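Local coordinates for regulatory protein SdiA (Escherichia coli, PDB 4LFU), which acts as a LuxR-type quorum-sensing receptor and transcription factor that activates cell-division genes and responds to acyl-homoserine lactone autoinducers, at the interface of chains A and B. Coordinates in Å, arbitrary orientation; residue numbers count along the deposited sequence, not the author numbering. Chains: chain A/B, Regulatory protein SdiA.

Contacts 1 and 2 are neighbours, the centres of their C-alpha atoms being about 12 Å apart, and both draw on helix 6-19 of chain A and on helix 147-167, from chain B in contact 1 and from chain A in contact 2. Contact 3, which involves the DNA-binding regions, stands apart, about 41 Å from contact 1 and 29 Å from contact 2. The two-fold symmetry gives each contact a twin with the chains exchanged. Contacts 1 and 2 join the N-terminal regions; contact 3 sets the DNA-binding region of B against that of A and A's 51-53 loop. The structure alone does not show that this dimer is the biological one.

Contact 1: the interface of chains A and B. Residues chain A 7, 10-11; chain B 146, 148.
B:Asp148 and A:Arg11 form a salt bridge between the chains, and the aspartate can be followed outward atom by atom. Its CB lies above one face of the A:Phe7 ring, displaced toward the rim, 4.2 Å from CD2 of that ring. CG lies at the edge of the A:Arg11 guanidinium, 3.7 Å from NH1. At the tip, the carboxylate oxygen OD2 accepts a hydrogen bond from A:Arg11 NH1 at 2.9 Å, with 157° at the hydrogen. The oxygen lies nearly in the guanidinium plane, yet the donor reaches it from above the carboxylate plane, the two planes being 72° apart. Bends at chi2 and chi3 (39°) fold the arginine so that its CD also passes 3.4 Å from the same OD2. A:Arg10 NE remains 5.1 Å from OD2, and its positive charge may add a weaker attraction to the carboxylate. On the apolar side, B:Leu146 CD1 meets the ring of A:Phe7 at its edge and in its plane, 3.7 Å from CE2. The chain A residues lie on helix 6-19, while B:Leu146 just precedes helix 147-167 and B:Asp148 is its second residue, so one chain's N-terminal helix packs against the beginning of its partner's long helix.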
# COMPACT_ATOMS: atom_id res chain seq x y z
N PHE A 7 22.98 10.52 -0.05
CA PHE A 7 22.68 10.56 -1.49
C PHE A 7 23.49 9.54 -2.30
O PHE A 7 22.97 8.94 -3.24
CB PHE A 7 22.90 11.97 -2.05
CG PHE A 7 21.80 12.96 -1.72
CD1 PHE A 7 20.85 12.69 -0.74
CD2 PHE A 7 21.73 14.17 -2.39
CE1 PHE A 7 19.84 13.61 -0.43
CE2 PHE A 7 20.72 15.11 -2.10
CZ PHE A 7 19.77 14.82 -1.11
N ARG A 10 22.51 5.85 -1.11
CA ARG A 10 21.23 5.52 -1.76
C ARG A 10 21.39 5.15 -3.23
O ARG A 10 20.76 4.21 -3.71
CB ARG A 10 20.22 6.67 -1.59
CG ARG A 10 18.82 6.40 -2.16
CD ARG A 10 17.86 7.58 -1.98
NE ARG A 10 17.57 8.24 -3.25
CZ ARG A 10 16.52 7.98 -4.02
NH1 ARG A 10 15.63 7.06 -3.65
NH2 ARG A 10 16.35 8.63 -5.16
N ARG A 11 22.24 5.89 -3.94
CA ARG A 11 22.51 5.68 -5.37
C ARG A 11 23.11 4.28 -5.63
O ARG A 11 22.64 3.54 -6.51
CB ARG A 11 23.44 6.81 -5.89
CG ARG A 11 23.12 7.33 -7.29
CD ARG A 11 23.49 8.85 -7.47
NE ARG A 11 24.75 9.25 -6.83
CZ ARG A 11 24.87 10.24 -5.93
NH1 ARG A 11 23.82 10.97 -5.57
NH2 ARG A 11 26.06 10.50 -5.40
N LEU B 146 19.21 18.76 -7.85
CA LEU B 146 19.66 17.38 -7.72
C LEU B 146 18.45 16.44 -7.81
O LEU B 146 17.49 16.59 -7.06
CB LEU B 146 20.37 17.23 -6.37
CG LEU B 146 21.72 16.52 -6.25
CD1 LEU B 146 22.35 16.90 -4.91
CD2 LEU B 146 21.60 15.02 -6.38
N ASP B 148 18.04 13.40 -6.95
CA ASP B 148 17.91 12.66 -5.69
C ASP B 148 17.22 13.52 -4.62
O ASP B 148 16.34 13.05 -3.89
CB ASP B 148 19.31 12.22 -5.19
CG ASP B 148 20.24 11.70 -6.32
OD1 ASP B 148 20.25 12.28 -7.45
OD2 ASP B 148 20.99 10.72 -6.06

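Contact 2: the interface of chains A and B. Residues chain A 14, 159-160; chain B 90-91.
The carboxylate oxygen OE2 of A:Glu160 is approached by nitrogens from both chains. Within chain A, A:Arg159 NH1 donates to it at 3.1 Å, a salt bridge with 146° at the hydrogen. That donor comes on the syn side, 24° out of the carboxylate plane, and the oxygen is similarly tilted from the guanidinium plane. Across the interface, the side-chain amide nitrogen NE2 of B:Gln90 faces both A:Glu160 oxygens, OE1 and OE2, at 3.4 Å, and its weak hydrogen bond is to OE2. The amide and carboxylate planes are 54° apart, and the two side chains cross at about a right angle. A bend at chi2 curls A:Glu160 back, which lets it serve its sequence neighbour as well as the partner chain. A:Arg159 instead extends from CG to NE and lays one guanidinium face toward B:Gln90 CG, which sits 4.1 Å above the plane near its rim. The intrachain salt bridge probably helps to position the carboxylate for the glutamine. B:Gln90 belongs to a loop, with positive phi and psi angles; chain A hides 80 Å² of it, the neighbours here coming from helices 6-19 and 147-167. Running past it in the opposite direction, A:Leu14 places its methyl carbon CD2 3.9 Å from B:Gln90 NE2.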
# COMPACT_ATOMS: atom_id res chain seq x y z
N LEU A 14 20.28 1.26 -4.68
CA LEU A 14 19.29 1.07 -5.74
C LEU A 14 19.88 0.26 -6.88
O LEU A 14 19.26 -0.67 -7.38
CB LEU A 14 18.80 2.42 -6.27
CG LEU A 14 18.00 3.22 -5.25
CD1 LEU A 14 17.70 4.63 -5.74
CD2 LEU A 14 16.72 2.48 -4.88
N ARG A 159 12.29 -1.76 1.16
CA ARG A 159 11.59 -1.59 -0.11
C ARG A 159 12.28 -2.35 -1.21
O ARG A 159 11.67 -3.16 -1.89
CB ARG A 159 11.49 -0.11 -0.49
CG ARG A 159 10.55 0.15 -1.65
CD ARG A 159 10.86 1.47 -2.33
NE ARG A 159 9.83 1.82 -3.32
CZ ARG A 159 9.82 1.42 -4.59
NH1 ARG A 159 10.78 0.63 -5.06
NH2 ARG A 159 8.84 1.80 -5.39
N GLU A 160 13.57 -2.08 -1.37
CA GLU A 160 14.36 -2.64 -2.50
C GLU A 160 14.53 -4.15 -2.42
O GLU A 160 14.42 -4.83 -3.44
CB GLU A 160 15.73 -1.97 -2.62
CG GLU A 160 15.65 -0.49 -2.99
CD GLU A 160 14.69 -0.24 -4.14
OE1 GLU A 160 14.90 -0.80 -5.25
OE2 GLU A 160 13.72 0.54 -3.94
N GLN B 90 10.20 4.11 -8.73
CA GLN B 90 10.41 4.45 -7.31
C GLN B 90 9.37 5.44 -6.79
O GLN B 90 9.70 6.31 -5.98
CB GLN B 90 11.83 4.99 -7.06
CG GLN B 90 12.80 3.98 -6.41
CD GLN B 90 13.39 3.04 -7.43
OE1 GLN B 90 13.69 3.45 -8.55
NE2 GLN B 90 13.55 1.77 -7.05
N GLY B 91 8.14 5.33 -7.27
CA GLY B 91 7.10 6.30 -6.91
C GLY B 91 7.21 7.67 -7.60
O GLY B 91 6.36 8.53 -7.39

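Contact 3: the interface of chains A and B. Residues chain A 51-53, 229, 233; chain B 192-193.
The LuxR-type DNA-binding domain, just ahead of its predicted helix-turn-helix motif, supplies chain B's side: B:Ala192 ends helix 182-192 and B:Glu193 begins the following loop. Chain A answers with A:Gln229 and A:Tyr233 of the same domain, on helix 227-237, and the loop segment A:Pro51 to A:Thr53. The phenol oxygen OH of A:Tyr233 donates a hydrogen bond to the carboxylate oxygen OE1 of B:Glu193 at 2.7 Å; OE1 accepts it through its syn lone pair, the side of OE2. OE1 lies in the tyrosine ring plane, while the carboxylate stands 89° from that plane. A chi2 bend of -61° turns the glutamate tip between A:Tyr233 and the loop. The position of OE2 is doubtful, because its modelled approach to the A:Phe52 nitrogen is too short to interpret. B:Ala192 CB sits over the face of the A:Phe52 ring, 3.9 Å from the centroid, in a CH-pi contact. Near the start of helix 227-237, A:Gln229 OE1 is modelled 2.8 Å from the backbone oxygen O of B:Glu193. Both atoms can only accept, so this pair is a clash and the amide orientation is doubtful. In the fold, the residue following helix 182-192 thus sends its side chain between the partner's last helix and the loop joining strands 41-47 and 57-61 in its autoinducer-binding region.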
# COMPACT_ATOMS: atom_id res chain seq x y z
N PRO A 51 -4.54 -16.25 2.71
CA PRO A 51 -5.98 -16.40 3.02
C PRO A 51 -6.43 -15.45 4.15
O PRO A 51 -5.61 -15.14 5.04
CB PRO A 51 -6.11 -17.87 3.46
CG PRO A 51 -4.89 -18.53 2.96
CD PRO A 51 -3.80 -17.48 3.02
N PHE A 52 -7.68 -14.98 4.10
CA PHE A 52 -8.18 -13.98 5.05
C PHE A 52 -8.28 -14.52 6.47
O PHE A 52 -8.20 -13.78 7.45
CB PHE A 52 -9.56 -13.47 4.64
CG PHE A 52 -9.59 -12.83 3.29
CD1 PHE A 52 -9.11 -11.54 3.11
CD2 PHE A 52 -10.11 -13.51 2.20
CE1 PHE A 52 -9.16 -10.94 1.86
CE2 PHE A 52 -10.17 -12.92 0.95
CZ PHE A 52 -9.70 -11.64 0.78
N THR A 53 -8.44 -15.84 6.53
CA THR A 53 -8.80 -16.59 7.71
C THR A 53 -7.58 -17.08 8.49
O THR A 53 -7.63 -17.18 9.72
CB THR A 53 -9.73 -17.74 7.26
OG1 THR A 53 -11.05 -17.47 7.75
CG2 THR A 53 -9.23 -19.10 7.71
N GLN A 229 -15.32 -15.57 -3.26
CA GLN A 229 -13.90 -15.80 -2.98
C GLN A 229 -13.02 -15.24 -4.10
O GLN A 229 -11.97 -14.65 -3.83
CB GLN A 229 -13.56 -17.30 -2.73
CG GLN A 229 -12.06 -17.44 -2.39
CD GLN A 229 -11.51 -18.86 -2.36
OE1 GLN A 229 -11.71 -19.58 -1.40
NE2 GLN A 229 -10.76 -19.23 -3.40
N TYR A 233 -10.54 -12.13 -3.24
CA TYR A 233 -9.10 -12.32 -3.48
C TYR A 233 -8.53 -11.28 -4.45
O TYR A 233 -7.48 -10.66 -4.18
CB TYR A 233 -8.82 -13.75 -3.96
CG TYR A 233 -8.59 -14.74 -2.83
CD1 TYR A 233 -9.54 -14.93 -1.84
CD2 TYR A 233 -7.42 -15.50 -2.77
CE1 TYR A 233 -9.34 -15.85 -0.81
CE2 TYR A 233 -7.20 -16.43 -1.73
CZ TYR A 233 -8.17 -16.60 -0.77
OH TYR A 233 -7.97 -17.52 0.24
N ALA B 192 -15.48 -13.96 2.69
CA ALA B 192 -14.47 -13.67 1.69
C ALA B 192 -13.66 -14.91 1.29
O ALA B 192 -13.03 -14.91 0.23
CB ALA B 192 -13.55 -12.56 2.21
N GLU B 193 -13.68 -15.94 2.14
CA GLU B 193 -12.98 -17.21 1.89
C GLU B 193 -13.85 -18.19 1.12
O GLU B 193 -13.39 -19.29 0.79
CB GLU B 193 -12.51 -17.87 3.18
CG GLU B 193 -11.28 -17.24 3.83
CD GLU B 193 -10.03 -17.28 2.95
OE1 GLU B 193 -9.93 -18.07 1.98
OE2 GLU B 193 -9.13 -16.49 3.22